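Local coordinates for CalS11 (Micromonospora echinospora, PDB 3TOS), which probably acts as an S-adenosylmethionine-dependent O-methyltransferase in calicheamicin biosynthesis and binds the by-product S-adenosyl-L-homocysteine, at residues S33-E38 / P45-R50; A61-V66 / G85-L90; P172-L175 / Q180-I183; V199-R204 / R231-L236. All coordinates share one frame; numbering follows the deposited sequence. Where two conformers were deposited one is given.

Interaction 1 (S33-E38 / P45-R50)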
loop_
_atom_site.group_PDB
_atom_site.type_symbol
_atom_site.label_atom_id
_atom_site.label_comp_id
_atom_site.label_asym_id
_atom_site.label_seq_id
_atom_site.Cartn_x
_atom_site.Cartn_y
_atom_site.Cartn_z
ATOM N N SER B 33 -1.794 -36.083 -36.148
ATOM C CA SER B 33 -0.497 -35.638 -35.589
ATOM C C SER B 33 0.580 -36.735 -35.704
ATOM O O SER B 33 0.285 -37.892 -35.504
ATOM C CB SER B 33 -0.698 -35.319 -34.122
ATOM O OG SER B 33 0.463 -34.789 -33.568
ATOM N N PRO B 34 1.820 -36.334 -35.980
ATOM C CA PRO B 34 2.963 -37.215 -35.861
ATOM C C PRO B 34 3.429 -37.410 -34.419
ATOM O O PRO B 34 4.267 -38.305 -34.186
ATOM C CB PRO B 34 4.064 -36.493 -36.644
ATOM C CG PRO B 34 3.717 -35.012 -36.464
ATOM C CD PRO B 34 2.190 -35.010 -36.516
ATOM N N ILE B 35 2.897 -36.660 -33.467
ATOM C CA ILE B 35 3.310 -36.856 -32.077
ATOM C C ILE B 35 2.812 -38.279 -31.675
ATOM O O ILE B 35 1.639 -38.668 -31.960
ATOM C CB ILE B 35 2.601 -35.830 -31.168
ATOM C CG1 ILE B 35 3.116 -34.436 -31.508
ATOM C CG2 ILE B 35 2.875 -36.104 -29.674
ATOM C CD1 ILE B 35 2.135 -33.347 -30.814
ATOM N N PRO B 36 3.647 -39.043 -30.964
ATOM C CA PRO B 36 3.266 -40.407 -30.532
ATOM C C PRO B 36 1.961 -40.333 -29.741
ATOM O O PRO B 36 1.807 -39.371 -28.971
ATOM C CB PRO B 36 4.456 -40.840 -29.663
ATOM C CG PRO B 36 5.560 -40.027 -30.034
ATOM C CD PRO B 36 5.032 -38.728 -30.638
ATOM N N THR B 37 1.072 -41.312 -29.903
ATOM C CA THR B 37 -0.202 -41.331 -29.211
ATOM C C THR B 37 -0.120 -40.960 -27.728
ATOM O O THR B 37 -0.930 -40.154 -27.214
ATOM C CB THR B 37 -0.931 -42.674 -29.411
ATOM O OG1 THR B 37 -1.019 -42.863 -30.830
ATOM C CG2 THR B 37 -2.397 -42.630 -28.766
ATOM N N GLU B 38 0.854 -41.576 -27.048
ATOM C CA GLU B 38 0.956 -41.460 -25.583
ATOM C C GLU B 38 1.488 -40.085 -25.157
ATOM O O GLU B 38 1.489 -39.779 -23.948
ATOM C CB GLU B 38 1.817 -42.596 -25.005
ATOM C CG GLU B 38 3.274 -42.387 -25.236
ATOM C CD GLU B 38 3.730 -42.854 -26.625
ATOM O OE1 GLU B 38 2.915 -43.389 -27.450
ATOM O OE2 GLU B 38 4.941 -42.667 -26.890
ATOM N N PRO B 45 -1.471 -27.898 -25.389
ATOM C CA PRO B 45 -1.513 -26.473 -25.746
ATOM C C PRO B 45 -1.186 -26.199 -27.217
ATOM O O PRO B 45 -1.493 -25.120 -27.730
ATOM C CB PRO B 45 -0.471 -25.843 -24.825
ATOM C CG PRO B 45 -0.501 -26.767 -23.608
ATOM C CD PRO B 45 -0.645 -28.143 -24.180
ATOM N N LEU B 46 -0.505 -27.128 -27.922
ATOM C CA LEU B 46 -0.375 -26.954 -29.397
ATOM C C LEU B 46 -1.733 -26.696 -30.053
ATOM O O LEU B 46 -1.781 -25.976 -31.048
ATOM C CB LEU B 46 0.195 -28.208 -30.026
ATOM C CG LEU B 46 1.704 -28.465 -29.670
ATOM C CD1 LEU B 46 2.146 -29.831 -30.243
ATOM C CD2 LEU B 46 2.532 -27.290 -30.233
ATOM N N PHE B 47 -2.827 -27.269 -29.516
ATOM C CA PHE B 47 -4.116 -27.216 -30.184
ATOM C C PHE B 47 -5.142 -26.301 -29.515
ATOM O O PHE B 47 -6.302 -26.241 -29.920
ATOM C CB PHE B 47 -4.658 -28.642 -30.297
ATOM C CG PHE B 47 -3.645 -29.602 -30.804
ATOM C CD1 PHE B 47 -3.269 -29.553 -32.162
ATOM C CD2 PHE B 47 -2.998 -30.496 -29.932
ATOM C CE1 PHE B 47 -2.257 -30.362 -32.644
ATOM C CE2 PHE B 47 -1.990 -31.381 -30.434
ATOM C CZ PHE B 47 -1.597 -31.276 -31.799
ATOM N N LEU B 48 -4.684 -25.596 -28.493
ATOM C CA LEU B 48 -5.530 -24.778 -27.620
ATOM C C LEU B 48 -5.404 -23.309 -28.081
ATOM O O LEU B 48 -4.429 -22.627 -27.730
ATOM C CB LEU B 48 -5.090 -24.970 -26.136
ATOM C CG LEU B 48 -5.916 -24.160 -25.080
ATOM C CD1 LEU B 48 -7.278 -24.732 -24.926
ATOM C CD2 LEU B 48 -5.103 -24.177 -23.731
ATOM N N ARG B 49 -6.372 -22.837 -28.883
ATOM C CA ARG B 49 -6.258 -21.526 -29.524
ATOM C C ARG B 49 -6.637 -20.428 -28.530
ATOM O O ARG B 49 -7.262 -20.704 -27.492
ATOM C CB ARG B 49 -7.186 -21.464 -30.755
ATOM C CG ARG B 49 -8.647 -21.520 -30.426
ATOM C CD ARG B 49 -9.450 -21.628 -31.699
ATOM N NE ARG B 49 -10.887 -21.577 -31.460
ATOM C CZ ARG B 49 -11.638 -22.594 -31.033
ATOM N NH1 ARG B 49 -11.088 -23.782 -30.702
ATOM N NH2 ARG B 49 -12.960 -22.379 -30.898
ATOM N N ARG B 50 -6.303 -19.199 -28.892
ATOM C CA ARG B 50 -6.505 -18.016 -28.046
ATOM C C ARG B 50 -7.881 -18.045 -27.396
ATOM O O ARG B 50 -7.992 -17.850 -26.196
ATOM C CB ARG B 50 -6.434 -16.741 -28.928
ATOM C CG ARG B 50 -6.620 -15.440 -28.109
ATOM C CD ARG B 50 -6.969 -14.223 -28.997
ATOM N NE ARG B 50 -8.093 -14.467 -29.917
ATOM C CZ ARG B 50 -9.377 -14.406 -29.561
ATOM N NH1 ARG B 50 -9.713 -14.078 -28.301
ATOM N NH2 ARG B 50 -10.319 -14.661 -30.475
#
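Ile35 and Leu46 reach toward each other and meet tip to tip, methyl against methyl, with Ile35 CD1 and Leu46 CD1 3.6 Å apart. The meeting should be read with some caution, since Ile35 was modelled in two conformers and this distance belongs to one of them. In that conformer CG1 lies anti to the carbonyl carbon (chi1 -67°) and the chain extends beyond it, which carries CD1 across to the other segment. Phe47 flanks the same spot. Its ring presents an edge to the isoleucine, CZ lying 4.4 Å from Ile35 CD1, while one face rests on its own neighbour, Leu46 CB, which sits 3.8 Å above the ring plane over the centre. Leu46 thus serves two neighbours, its CB backing the aromatic ring and its CD1 meeting Ile35.

Ser33 approaches the ring obliquely through OG, but the hydrogen bonds of that hydroxyl are made elsewhere. Ser33 OG accepts from Ile35 N (3.1 Å, a fairly straight 159°), and it is also hydrogen-bonded to Tyr139 OH of a second subunit. That tyrosine packs on Phe47 too, and His147 NE2 of the same subunit is hydrogen-bonded to Leu46 O. The contact therefore combines an ST turn at Ser33 with a small apolar cluster, drawing together two parts of the linker between helices 17-31 and 50-65 at a subunit interface.

Interaction 2 (A61-V66 / G85-L90)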
loop_
_atom_site.group_PDB
_atom_site.type_symbol
_atom_site.label_atom_id
_atom_site.label_comp_id
_atom_site.label_asym_id
_atom_site.label_seq_id
_atom_site.Cartn_x
_atom_site.Cartn_y
_atom_site.Cartn_z
ATOM N N ALA B 61 -9.049 -17.660 -12.987
ATOM C CA ALA B 61 -9.188 -16.408 -12.237
ATOM C C ALA B 61 -10.375 -16.511 -11.263
ATOM O O ALA B 61 -10.265 -16.073 -10.103
ATOM C CB ALA B 61 -9.413 -15.230 -13.199
ATOM N N LEU B 62 -11.497 -17.092 -11.701
ATOM C CA LEU B 62 -12.645 -17.248 -10.774
ATOM C C LEU B 62 -12.303 -18.214 -9.638
ATOM O O LEU B 62 -12.570 -17.915 -8.447
ATOM C CB LEU B 62 -13.889 -17.774 -11.495
ATOM C CG LEU B 62 -14.433 -16.830 -12.588
ATOM C CD1 LEU B 62 -15.600 -17.554 -13.262
ATOM C CD2 LEU B 62 -14.972 -15.454 -12.019
ATOM N N TYR B 63 -11.633 -19.320 -9.967
ATOM C CA TYR B 63 -11.294 -20.301 -8.941
ATOM C C TYR B 63 -10.348 -19.686 -7.915
ATOM O O TYR B 63 -10.493 -19.849 -6.701
ATOM C CB TYR B 63 -10.659 -21.540 -9.585
ATOM C CG TYR B 63 -10.593 -22.807 -8.719
ATOM C CD1 TYR B 63 -10.545 -22.751 -7.316
ATOM C CD2 TYR B 63 -10.722 -24.041 -9.285
ATOM C CE1 TYR B 63 -10.514 -23.875 -6.552
ATOM C CE2 TYR B 63 -10.719 -25.180 -8.496
ATOM C CZ TYR B 63 -10.533 -25.107 -7.172
ATOM O OH TYR B 63 -10.532 -26.287 -6.449
ATOM N N ARG B 64 -9.339 -18.955 -8.391
ATOM C CA ARG B 64 -8.410 -18.322 -7.455
ATOM C C ARG B 64 -9.093 -17.366 -6.479
ATOM O O ARG B 64 -8.643 -17.202 -5.359
ATOM C CB ARG B 64 -7.301 -17.597 -8.212
ATOM C CG ARG B 64 -6.288 -18.580 -8.803
ATOM C CD ARG B 64 -5.109 -17.804 -9.392
ATOM N NE ARG B 64 -5.427 -17.108 -10.645
ATOM C CZ ARG B 64 -5.506 -15.785 -10.815
ATOM N NH1 ARG B 64 -5.366 -14.949 -9.785
ATOM N NH2 ARG B 64 -5.786 -15.294 -12.025
ATOM N N GLN B 65 -10.200 -16.772 -6.900
ATOM C CA GLN B 65 -10.925 -15.845 -6.012
ATOM C C GLN B 65 -11.689 -16.512 -4.896
ATOM O O GLN B 65 -12.046 -15.821 -3.929
ATOM C CB GLN B 65 -11.885 -14.923 -6.793
ATOM C CG GLN B 65 -11.033 -13.879 -7.579
ATOM C CD GLN B 65 -11.854 -12.747 -8.192
ATOM O OE1 GLN B 65 -12.767 -12.217 -7.575
ATOM N NE2 GLN B 65 -11.530 -12.391 -9.426
ATOM N N VAL B 66 -11.901 -17.841 -4.970
ATOM C CA VAL B 66 -12.626 -18.541 -3.891
ATOM C C VAL B 66 -11.744 -19.570 -3.144
ATOM O O VAL B 66 -12.250 -20.411 -2.371
ATOM C CB VAL B 66 -13.924 -19.245 -4.442
ATOM C CG1 VAL B 66 -14.864 -18.224 -5.117
ATOM C CG2 VAL B 66 -13.588 -20.422 -5.412
ATOM N N GLY B 85 -13.809 -30.109 -16.614
ATOM C CA GLY B 85 -12.430 -30.594 -16.844
ATOM C C GLY B 85 -11.484 -29.579 -16.266
ATOM O O GLY B 85 -10.549 -29.929 -15.536
ATOM N N THR B 86 -11.687 -28.310 -16.634
ATOM C CA THR B 86 -10.817 -27.242 -16.166
ATOM C C THR B 86 -10.769 -27.181 -14.614
ATOM O O THR B 86 -9.704 -27.153 -14.016
ATOM C CB THR B 86 -11.278 -25.890 -16.713
ATOM O OG1 THR B 86 -11.365 -26.023 -18.155
ATOM C CG2 THR B 86 -10.239 -24.830 -16.328
ATOM N N PHE B 87 -11.957 -27.141 -13.994
ATOM C CA PHE B 87 -12.041 -27.145 -12.516
ATOM C C PHE B 87 -11.389 -28.378 -11.875
ATOM O O PHE B 87 -10.735 -28.239 -10.836
ATOM C CB PHE B 87 -13.485 -27.028 -12.051
ATOM C CG PHE B 87 -14.125 -25.705 -12.391
ATOM C CD1 PHE B 87 -13.412 -24.534 -12.322
ATOM C CD2 PHE B 87 -15.444 -25.660 -12.848
ATOM C CE1 PHE B 87 -14.066 -23.258 -12.692
ATOM C CE2 PHE B 87 -16.071 -24.472 -13.209
ATOM C CZ PHE B 87 -15.398 -23.247 -13.119
ATOM N N ALA B 88 -11.567 -29.580 -12.481
ATOM C CA ALA B 88 -10.956 -30.758 -11.910
ATOM C C ALA B 88 -9.424 -30.654 -11.862
ATOM O O ALA B 88 -8.792 -31.069 -10.861
ATOM C CB ALA B 88 -11.361 -31.992 -12.725
ATOM N N ALA B 89 -8.830 -30.105 -12.930
ATOM C CA ALA B 89 -7.385 -29.965 -12.979
ATOM C C ALA B 89 -6.935 -28.864 -12.013
ATOM O O ALA B 89 -5.935 -29.014 -11.310
ATOM C CB ALA B 89 -6.910 -29.659 -14.427
ATOM N N LEU B 90 -7.650 -27.742 -12.002
ATOM C CA LEU B 90 -7.280 -26.650 -11.117
ATOM C C LEU B 90 -7.415 -27.019 -9.635
ATOM O O LEU B 90 -6.648 -26.537 -8.814
ATOM C CB LEU B 90 -8.148 -25.400 -11.427
ATOM C CG LEU B 90 -7.953 -24.728 -12.797
ATOM C CD1 LEU B 90 -9.024 -23.639 -13.006
ATOM C CD2 LEU B 90 -6.541 -24.155 -12.926
#
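Leu90, whose CB lies against the ring of Tyr63, sits on a helical turn held by the hydrogen bond from Leu90 N to Thr86 O, four residues back, at 2.9 Å. Across the helix pair, Leu90 CB comes within 3.6 Å of Tyr63 CD2, and the two side chains lie alongside each other, pointing opposite ways. The tyrosine gets there because its CG is anti to the backbone N (chi1 -164°), swinging the ring out from helix 50-65 toward helix 82-94. Phe87 O lies at the edge of the tyrosine ring, in the ring plane, 3.9 Å from Tyr63 CE2. Phe87 CD1 lies 4.1 Å from Tyr63 CD2, with the two ring planes steeply inclined to each other. Beyond the contact, the phenol OH is hydrogen-bonded to Glu95 OE1, so the ring is held at its far end as well as along one side.

On the side of the sheet, Leu62 touches strand 211-215 and Phe87 touches Leu185 of strand 183-188. Tyr63 is one of the side chains that join the two helices, and helices packed side by side over neighbouring parallel strands are characteristic of the Rossmann-like fold of class I methyltransferases.

Interaction 3 (P172-L175 / Q180-I183)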
loop_
_atom_site.group_PDB
_atom_site.type_symbol
_atom_site.label_atom_id
_atom_site.label_comp_id
_atom_site.label_asym_id
_atom_site.label_seq_id
_atom_site.Cartn_x
_atom_site.Cartn_y
_atom_site.Cartn_z
ATOM N N PRO B 172 -33.017 -27.668 -6.791
ATOM C CA PRO B 172 -33.673 -27.752 -5.461
ATOM C C PRO B 172 -33.523 -29.140 -4.810
ATOM O O PRO B 172 -33.320 -29.211 -3.600
ATOM C CB PRO B 172 -35.145 -27.469 -5.813
ATOM C CG PRO B 172 -35.002 -26.455 -6.980
ATOM C CD PRO B 172 -33.910 -27.086 -7.808
ATOM N N ARG B 173 -33.603 -30.214 -5.598
ATOM C CA ARG B 173 -33.477 -31.566 -5.063
ATOM C C ARG B 173 -32.076 -31.805 -4.502
ATOM O O ARG B 173 -31.923 -32.335 -3.382
ATOM C CB ARG B 173 -33.845 -32.597 -6.157
ATOM C CG ARG B 173 -33.650 -34.076 -5.724
ATOM C CD ARG B 173 -34.003 -35.066 -6.875
ATOM N NE ARG B 173 -35.369 -34.822 -7.343
ATOM C CZ ARG B 173 -35.745 -34.412 -8.570
ATOM N NH1 ARG B 173 -37.038 -34.195 -8.789
ATOM N NH2 ARG B 173 -34.868 -34.213 -9.574
ATOM N N TYR B 174 -31.055 -31.431 -5.280
ATOM C CA TYR B 174 -29.656 -31.576 -4.837
ATOM C C TYR B 174 -29.452 -30.835 -3.528
ATOM O O TYR B 174 -28.866 -31.339 -2.574
ATOM C CB TYR B 174 -28.664 -31.059 -5.924
ATOM C CG TYR B 174 -27.229 -31.201 -5.444
ATOM C CD1 TYR B 174 -26.524 -32.324 -5.663
ATOM C CD2 TYR B 174 -26.674 -30.216 -4.613
ATOM C CE1 TYR B 174 -25.215 -32.435 -5.203
ATOM C CE2 TYR B 174 -25.433 -30.308 -4.080
ATOM C CZ TYR B 174 -24.688 -31.435 -4.374
ATOM O OH TYR B 174 -23.453 -31.581 -3.807
ATOM N N LEU B 175 -29.957 -29.611 -3.477
ATOM C CA LEU B 175 -29.753 -28.830 -2.258
ATOM C C LEU B 175 -30.482 -29.454 -1.044
ATOM O O LEU B 175 -29.955 -29.479 0.090
ATOM C CB LEU B 175 -30.170 -27.371 -2.495
ATOM C CG LEU B 175 -29.301 -26.580 -3.482
ATOM C CD1 LEU B 175 -30.033 -25.291 -3.904
ATOM C CD2 LEU B 175 -27.989 -26.348 -2.816
ATOM N N GLN B 180 -25.495 -29.698 3.999
ATOM C CA GLN B 180 -24.148 -29.221 4.354
ATOM C C GLN B 180 -23.632 -28.206 3.356
ATOM O O GLN B 180 -22.572 -27.610 3.598
ATOM C CB GLN B 180 -23.163 -30.386 4.419
ATOM C CG GLN B 180 -22.637 -30.862 3.037
ATOM C CD GLN B 180 -23.650 -31.732 2.255
ATOM O OE1 GLN B 180 -24.736 -32.065 2.756
ATOM N NE2 GLN B 180 -23.282 -32.107 0.988
ATOM N N THR B 181 -24.385 -27.979 2.239
ATOM C CA THR B 181 -23.809 -27.221 1.120
ATOM C C THR B 181 -23.515 -25.745 1.473
ATOM O O THR B 181 -24.375 -25.019 2.050
ATOM C CB THR B 181 -24.783 -27.215 -0.094
ATOM O OG1 THR B 181 -24.956 -28.561 -0.531
ATOM C CG2 THR B 181 -24.281 -26.304 -1.233
ATOM N N VAL B 182 -22.288 -25.327 1.184
ATOM C CA VAL B 182 -22.005 -23.912 1.001
ATOM C C VAL B 182 -21.563 -23.798 -0.476
ATOM O O VAL B 182 -20.923 -24.704 -0.980
ATOM C CB VAL B 182 -20.881 -23.389 1.951
ATOM C CG1 VAL B 182 -20.619 -21.901 1.667
ATOM C CG2 VAL B 182 -21.262 -23.583 3.421
ATOM N N ILE B 183 -21.969 -22.754 -1.195
ATOM C CA ILE B 183 -21.573 -22.602 -2.628
ATOM C C ILE B 183 -20.511 -21.572 -2.693
ATOM O O ILE B 183 -20.755 -20.384 -2.402
ATOM C CB ILE B 183 -22.781 -22.191 -3.511
ATOM C CG1 ILE B 183 -23.823 -23.319 -3.435
ATOM C CG2 ILE B 183 -22.304 -21.896 -5.034
ATOM C CD1 ILE B 183 -25.190 -22.966 -4.050
HETATM O O HOH W 1 -22.853 -29.880 -1.940
#
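Thr181 meets helix 167-177 with both of its branches: its methyl CG2 lies 4.0 Å from Leu175 CD2, and its hydroxyl OG1 lies 4.0 Å from Tyr174 CE2. The threonine stands roughly perpendicular to Leu175 and slants past Tyr174, so one small side chain serves an aliphatic and an aromatic neighbour at once. The division follows from its torsion (chi1 -63°), which sets CG2 anti to the backbone N and leaves OG1 beside that N.

A water forms the next layer. It donates to Thr181 OG1 at 2.9 Å and is hydrogen-bonded to Tyr174 OH at 2.6 Å, lying in the plane of the phenol ring at its edge. The two hydroxyls are therefore linked although they do not bond directly.

Further out, each has a second partner. Thr181 OG1 is bonded to Asn178 O, in the short turn that follows the helix, and Tyr174 OH accepts from Arg102 NH1. Asn178 also ties back to the helix through ND2, which bonds to Tyr174 O. Beyond the chain, Thr181 O accepts a hydrogen bond from Asn227 ND2 of a fourth subunit. The contact is buried: its apolar part is Leu175 against the threonine methyl, and each hydroxyl has the water plus a protein partner. Because Thr181 OG1 accepts from the water, it probably donates its own proton to Asn178 O.

Interaction 4 (V199-R204 / R231-L236)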
loop_
_atom_site.group_PDB
_atom_site.type_symbol
_atom_site.label_atom_id
_atom_site.label_comp_id
_atom_site.label_asym_id
_atom_site.label_seq_id
_atom_site.Cartn_x
_atom_site.Cartn_y
_atom_site.Cartn_z
ATOM N N VAL B 199 -32.734 -21.134 -10.672
ATOM C CA VAL B 199 -31.554 -21.558 -9.971
ATOM C C VAL B 199 -31.017 -20.429 -9.124
ATOM O O VAL B 199 -30.583 -20.658 -8.002
ATOM C CB VAL B 199 -30.496 -22.060 -10.963
ATOM C CG1 VAL B 199 -29.150 -22.234 -10.242
ATOM C CG2 VAL B 199 -30.957 -23.391 -11.588
ATOM N N LEU B 200 -31.086 -19.181 -9.605
ATOM C CA LEU B 200 -30.646 -18.063 -8.772
ATOM C C LEU B 200 -31.447 -18.049 -7.482
ATOM O O LEU B 200 -30.898 -17.832 -6.385
ATOM C CB LEU B 200 -30.893 -16.719 -9.494
ATOM C CG LEU B 200 -29.819 -16.265 -10.446
ATOM C CD1 LEU B 200 -30.415 -15.050 -11.226
ATOM C CD2 LEU B 200 -28.503 -15.880 -9.680
ATOM N N GLU B 201 -32.754 -18.250 -7.601
ATOM C CA GLU B 201 -33.634 -18.249 -6.369
ATOM C C GLU B 201 -33.245 -19.392 -5.394
ATOM O O GLU B 201 -33.216 -19.193 -4.155
ATOM C CB GLU B 201 -35.102 -18.367 -6.800
ATOM C CG GLU B 201 -35.606 -17.100 -7.406
ATOM C CD GLU B 201 -36.844 -17.272 -8.254
ATOM O OE1 GLU B 201 -37.225 -18.418 -8.592
ATOM O OE2 GLU B 201 -37.422 -16.216 -8.642
ATOM N N ALA B 202 -32.975 -20.567 -5.955
ATOM C CA ALA B 202 -32.630 -21.754 -5.166
ATOM C C ALA B 202 -31.271 -21.649 -4.422
ATOM O O ALA B 202 -31.169 -22.111 -3.271
ATOM C CB ALA B 202 -32.618 -23.024 -6.097
ATOM N N ILE B 203 -30.258 -21.060 -5.075
ATOM C CA ILE B 203 -28.932 -21.099 -4.483
ATOM C C ILE B 203 -28.725 -20.036 -3.406
ATOM O O ILE B 203 -27.776 -20.156 -2.623
ATOM C CB ILE B 203 -27.795 -20.972 -5.527
ATOM C CG1 ILE B 203 -27.821 -19.593 -6.193
ATOM C CG2 ILE B 203 -27.821 -22.120 -6.518
ATOM C CD1 ILE B 203 -26.564 -19.315 -7.024
ATOM N N ARG B 204 -29.608 -19.037 -3.322
ATOM C CA ARG B 204 -29.353 -17.919 -2.444
ATOM C C ARG B 204 -29.036 -18.287 -0.987
ATOM O O ARG B 204 -28.120 -17.688 -0.425
ATOM C CB ARG B 204 -30.535 -16.908 -2.477
ATOM C CG ARG B 204 -30.167 -15.568 -1.913
ATOM C CD ARG B 204 -31.234 -14.532 -2.093
ATOM N NE ARG B 204 -30.801 -13.331 -1.422
ATOM C CZ ARG B 204 -31.334 -12.145 -1.660
ATOM N NH1 ARG B 204 -32.329 -12.048 -2.555
ATOM N NH2 ARG B 204 -30.882 -11.079 -1.005
ATOM N N ARG B 231 -32.448 -9.175 -13.280
ATOM C CA ARG B 231 -33.219 -7.972 -12.987
ATOM C C ARG B 231 -34.495 -8.292 -12.217
ATOM O O ARG B 231 -34.964 -7.484 -11.373
ATOM C CB ARG B 231 -33.514 -7.220 -14.293
ATOM C CG ARG B 231 -32.351 -6.368 -14.719
ATOM C CD ARG B 231 -32.708 -5.428 -15.900
ATOM N NE ARG B 231 -32.960 -6.107 -17.186
ATOM C CZ ARG B 231 -34.131 -6.150 -17.812
ATOM N NH1 ARG B 231 -34.179 -6.770 -18.985
ATOM N NH2 ARG B 231 -35.217 -5.577 -17.278
ATOM N N LYS B 232 -35.033 -9.475 -12.438
ATOM C CA LYS B 232 -36.202 -9.928 -11.642
ATOM C C LYS B 232 -35.884 -10.375 -10.227
ATOM O O LYS B 232 -36.682 -10.150 -9.319
ATOM C CB LYS B 232 -36.974 -11.034 -12.343
ATOM C CG LYS B 232 -37.730 -10.456 -13.563
ATOM C CD LYS B 232 -38.780 -11.374 -14.054
ATOM C CE LYS B 232 -39.341 -10.950 -15.407
ATOM N NZ LYS B 232 -40.350 -9.833 -15.344
ATOM N N VAL B 233 -34.753 -11.030 -10.023
ATOM C CA VAL B 233 -34.508 -11.676 -8.741
ATOM C C VAL B 233 -33.765 -10.722 -7.793
ATOM O O VAL B 233 -34.108 -10.602 -6.599
ATOM C CB VAL B 233 -33.683 -12.966 -8.982
ATOM C CG1 VAL B 233 -33.340 -13.639 -7.650
ATOM C CG2 VAL B 233 -34.469 -13.939 -9.843
ATOM N N LEU B 234 -32.735 -10.053 -8.334
ATOM C CA LEU B 234 -31.818 -9.268 -7.499
ATOM C C LEU B 234 -31.715 -7.789 -7.862
ATOM O O LEU B 234 -31.560 -6.934 -6.966
ATOM C CB LEU B 234 -30.394 -9.874 -7.542
ATOM C CG LEU B 234 -30.254 -11.318 -6.989
ATOM C CD1 LEU B 234 -28.810 -11.816 -7.078
ATOM C CD2 LEU B 234 -30.678 -11.420 -5.559
ATOM N N GLY B 235 -31.767 -7.495 -9.164
ATOM C CA GLY B 235 -31.402 -6.177 -9.679
ATOM C C GLY B 235 -29.941 -6.177 -10.105
ATOM O O GLY B 235 -29.088 -6.803 -9.428
ATOM N N LEU B 236 -29.623 -5.469 -11.193
ATOM C CA LEU B 236 -28.237 -5.449 -11.680
ATOM C C LEU B 236 -27.298 -4.690 -10.761
ATOM O O LEU B 236 -26.087 -4.900 -10.851
ATOM C CB LEU B 236 -28.183 -4.870 -13.106
ATOM C CG LEU B 236 -28.749 -5.822 -14.182
ATOM C CD1 LEU B 236 -28.945 -5.102 -15.546
ATOM C CD2 LEU B 236 -27.833 -7.036 -14.412
#
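Val233 packs its two methyls against the side chain of Glu201, the two side chains meeting at a slant as the end of helix 225-233 reaches helix 193-203. Both helices belong to the Rossmann-like methyltransferase fold, and here the apolar stem of a charged residue serves as packing surface. Val233 CG1 touches the methylene of the acid, 4.1 Å from Glu201 CG, while Val233 CG2 sits 3.9 Å from Glu201 OE2. The carboxylate is turned to a different partner: OE2 forms a salt bridge with Lys197 NZ one helical turn earlier, and that lysine also packs on Val233. Deeper in, Leu200 CB approaches Val233 CG1 at 4.3 Å, and the leucine continues inward to Phe188 of the sheet.

Where helix 225-233 finishes, Leu234 is the first residue to leave helical backbone angles, and its side chain runs beside that of Arg204 with the reverse heading. The arginine is extended from CG to NE with CG anti to the backbone N (chi1 -163°), which brings its guanidinium face-on to the leucine methyl. Trp255 touches both side chains. The methyl covers one guanidinium face, Leu234 CD2 lying 3.5 Å from Arg204 NH1 and 4.0 Å from Arg204 CZ.

Overall arrangement
The four contacts follow one another in series along the chain, each closing before the next opens. Interaction 1 lies outermost, in the linker before helix 50-65, with its centre about 39 and 41 Å from those of interactions 3 and 4, across the chain's centre. Interaction 2 stands between, its centre about 23 Å from that of interaction 1 and about 20 Å from that of interaction 3. Interactions 3 and 4 touch directly, Ile183 CD1 lying 3.6 Å from Ile203 CB. Interactions 2 and 4 join helix to helix, and interaction 3 joins a helix to the loop entering strand 183-188 of the sheet. Interactions 1 and 2 both touch the second subunit, and 3 and 4 touch further copies.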